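PDB 4E12: diketoreductase from Acinetobacter baylyi, which reduces dicarbonyl compounds with NADH and probably acts as a (3S)-3-hydroxyacyl-CoA dehydrogenase in fatty acid beta-oxidation. Local coordinates for residues P215-I218 against D219-R223. Numbering follows the deposited sequence.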
loop_
_atom_site.group_PDB
_atom_site.type_symbol
_atom_site.label_atom_id
_atom_site.label_comp_id
_atom_site.label_asym_id
_atom_site.label_seq_id
_atom_site.Cartn_x
_atom_site.Cartn_y
_atom_site.Cartn_z
ATOM N N PRO A 215 5.909 -14.043 -5.787
ATOM C CA PRO A 215 6.241 -12.847 -4.990
ATOM C C PRO A 215 6.964 -11.737 -5.722
ATOM O O PRO A 215 6.666 -10.559 -5.519
ATOM C CB PRO A 215 7.126 -13.395 -3.863
ATOM C CG PRO A 215 6.715 -14.789 -3.720
ATOM C CD PRO A 215 6.419 -15.266 -5.141
ATOM N N GLU A 216 7.933 -12.108 -6.548
ATOM C CA GLU A 216 8.691 -11.138 -7.318
ATOM C C GLU A 216 7.763 -10.331 -8.218
ATOM O O GLU A 216 7.904 -9.117 -8.350
ATOM C CB GLU A 216 9.779 -11.845 -8.152
ATOM C CG GLU A 216 10.846 -12.573 -7.323
ATOM C CD GLU A 216 10.362 -13.870 -6.650
ATOM O OE1 GLU A 216 9.224 -14.325 -6.913
ATOM O OE2 GLU A 216 11.138 -14.435 -5.844
ATOM N N THR A 217 6.801 -11.005 -8.842
ATOM C CA THR A 217 5.900 -10.324 -9.743
ATOM C C THR A 217 4.972 -9.371 -8.981
ATOM O O THR A 217 4.694 -8.253 -9.422
ATOM C CB THR A 217 5.066 -11.352 -10.506
ATOM O OG1 THR A 217 5.946 -12.164 -11.275
ATOM C CG2 THR A 217 4.094 -10.678 -11.438
ATOM N N ILE A 218 4.496 -9.818 -7.835
ATOM C CA ILE A 218 3.583 -9.006 -7.029
ATOM C C ILE A 218 4.333 -7.763 -6.542
ATOM O O ILE A 218 3.827 -6.636 -6.637
ATOM C CB ILE A 218 3.016 -9.860 -5.872
ATOM C CG1 ILE A 218 2.253 -11.056 -6.467
ATOM C CG2 ILE A 218 2.157 -9.028 -4.947
ATOM C CD1 ILE A 218 1.769 -12.072 -5.465
ATOM N N ASP A 219 5.556 -7.963 -6.053
ATOM C CA ASP A 219 6.344 -6.840 -5.566
ATOM C C ASP A 219 6.692 -5.833 -6.658
ATOM O O ASP A 219 6.545 -4.630 -6.431
ATOM C CB ASP A 219 7.613 -7.295 -4.847
ATOM C CG ASP A 219 7.335 -7.864 -3.463
ATOM O OD1 ASP A 219 6.165 -7.861 -3.023
ATOM O OD2 ASP A 219 8.297 -8.301 -2.800
ATOM N N LYS A 220 7.158 -6.292 -7.826
ATOM C CA LYS A 220 7.524 -5.330 -8.868
ATOM C C LYS A 220 6.284 -4.546 -9.333
ATOM O O LYS A 220 6.350 -3.344 -9.619
ATOM C CB LYS A 220 8.298 -5.970 -10.041
ATOM C CG LYS A 220 7.531 -6.914 -10.939
ATOM C CD LYS A 220 8.448 -7.452 -12.056
ATOM C CE LYS A 220 7.734 -8.486 -12.923
ATOM N NZ LYS A 220 8.624 -9.050 -13.969
ATOM N N THR A 221 5.136 -5.211 -9.355
ATOM C CA THR A 221 3.911 -4.517 -9.693
ATOM C C THR A 221 3.664 -3.363 -8.735
ATOM O O THR A 221 3.310 -2.265 -9.164
ATOM C CB THR A 221 2.696 -5.442 -9.648
ATOM O OG1 THR A 221 2.878 -6.524 -10.569
ATOM C CG2 THR A 221 1.448 -4.665 -10.015
ATOM N N TRP A 222 3.818 -3.604 -7.435
ATOM C CA TRP A 222 3.588 -2.551 -6.453
ATOM C C TRP A 222 4.598 -1.426 -6.568
ATOM O O TRP A 222 4.233 -0.246 -6.481
ATOM C CB TRP A 222 3.601 -3.109 -5.034
ATOM C CG TRP A 222 3.143 -2.131 -4.002
ATOM C CD1 TRP A 222 3.900 -1.588 -3.002
ATOM C CD2 TRP A 222 1.818 -1.584 -3.844
ATOM N NE1 TRP A 222 3.132 -0.760 -2.224
ATOM C CE2 TRP A 222 1.850 -0.739 -2.713
ATOM C CE3 TRP A 222 0.611 -1.734 -4.546
ATOM C CZ2 TRP A 222 0.710 -0.045 -2.257
ATOM C CZ3 TRP A 222 -0.505 -1.050 -4.103
ATOM C CH2 TRP A 222 -0.455 -0.216 -2.968
ATOM N N ARG A 223 5.867 -1.782 -6.762
ATOM C CA ARG A 223 6.912 -0.776 -6.839
ATOM C C ARG A 223 6.727 0.111 -8.064
ATOM O O ARG A 223 6.809 1.338 -7.969
ATOM C CB ARG A 223 8.293 -1.414 -6.824
ATOM C CG ARG A 223 8.610 -2.145 -5.524
ATOM C CD ARG A 223 10.099 -2.418 -5.421
ATOM N NE ARG A 223 10.585 -3.056 -6.633
ATOM C CZ ARG A 223 10.729 -4.364 -6.808
ATOM N NH1 ARG A 223 10.417 -5.211 -5.834
ATOM N NH2 ARG A 223 11.193 -4.832 -7.965
#
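Pro-215 O receives Asp-219 N at 2.9 Å, the first of four successive i+4 to i backbone hydrogen bonds (N-H to O=C) that join residues 215-218 to 219-222 as continuous turns of one alpha-helix. Lys-220 N bonds to Glu-216 O at 3.0 Å and Trp-222 N to Ile-218 O at 3.1 Å. Thr-217 O takes two hydrogen bonds from Thr-221, from Thr-221 N at 3.1 Å and from Thr-221 OG1 at 2.8 Å, which approach from opposite faces of the carbonyl plane. Thr-221 OG1 stands beside its own backbone N (chi1 -59°), turned back to the preceding turn, which satisfies a buried hydroxyl within the helix. Lys-220 CG sits between its backbone N and carbonyl carbon (chi1 69°), 3.4 Å from Glu-216 O, and the extended chain beyond brings CE alongside Thr-217 CA at 4.1 Å. Buried Asp-219 spends its carboxylate outside the turn: Asp-219 OD2 hydrogen-bonds to Tyr-281 OH and OD1 to Phe-233 N, the latter tying it to helix 232-239. Ile-218 packs on Phe-233 of that helix and on Ala-204 and Leu-207 of helix 193-209, within the C-terminal domain, while Thr-217 and Thr-221 meet Ile-182 in strand 180-183 of the second subunit, placing this helix at the dimer interface.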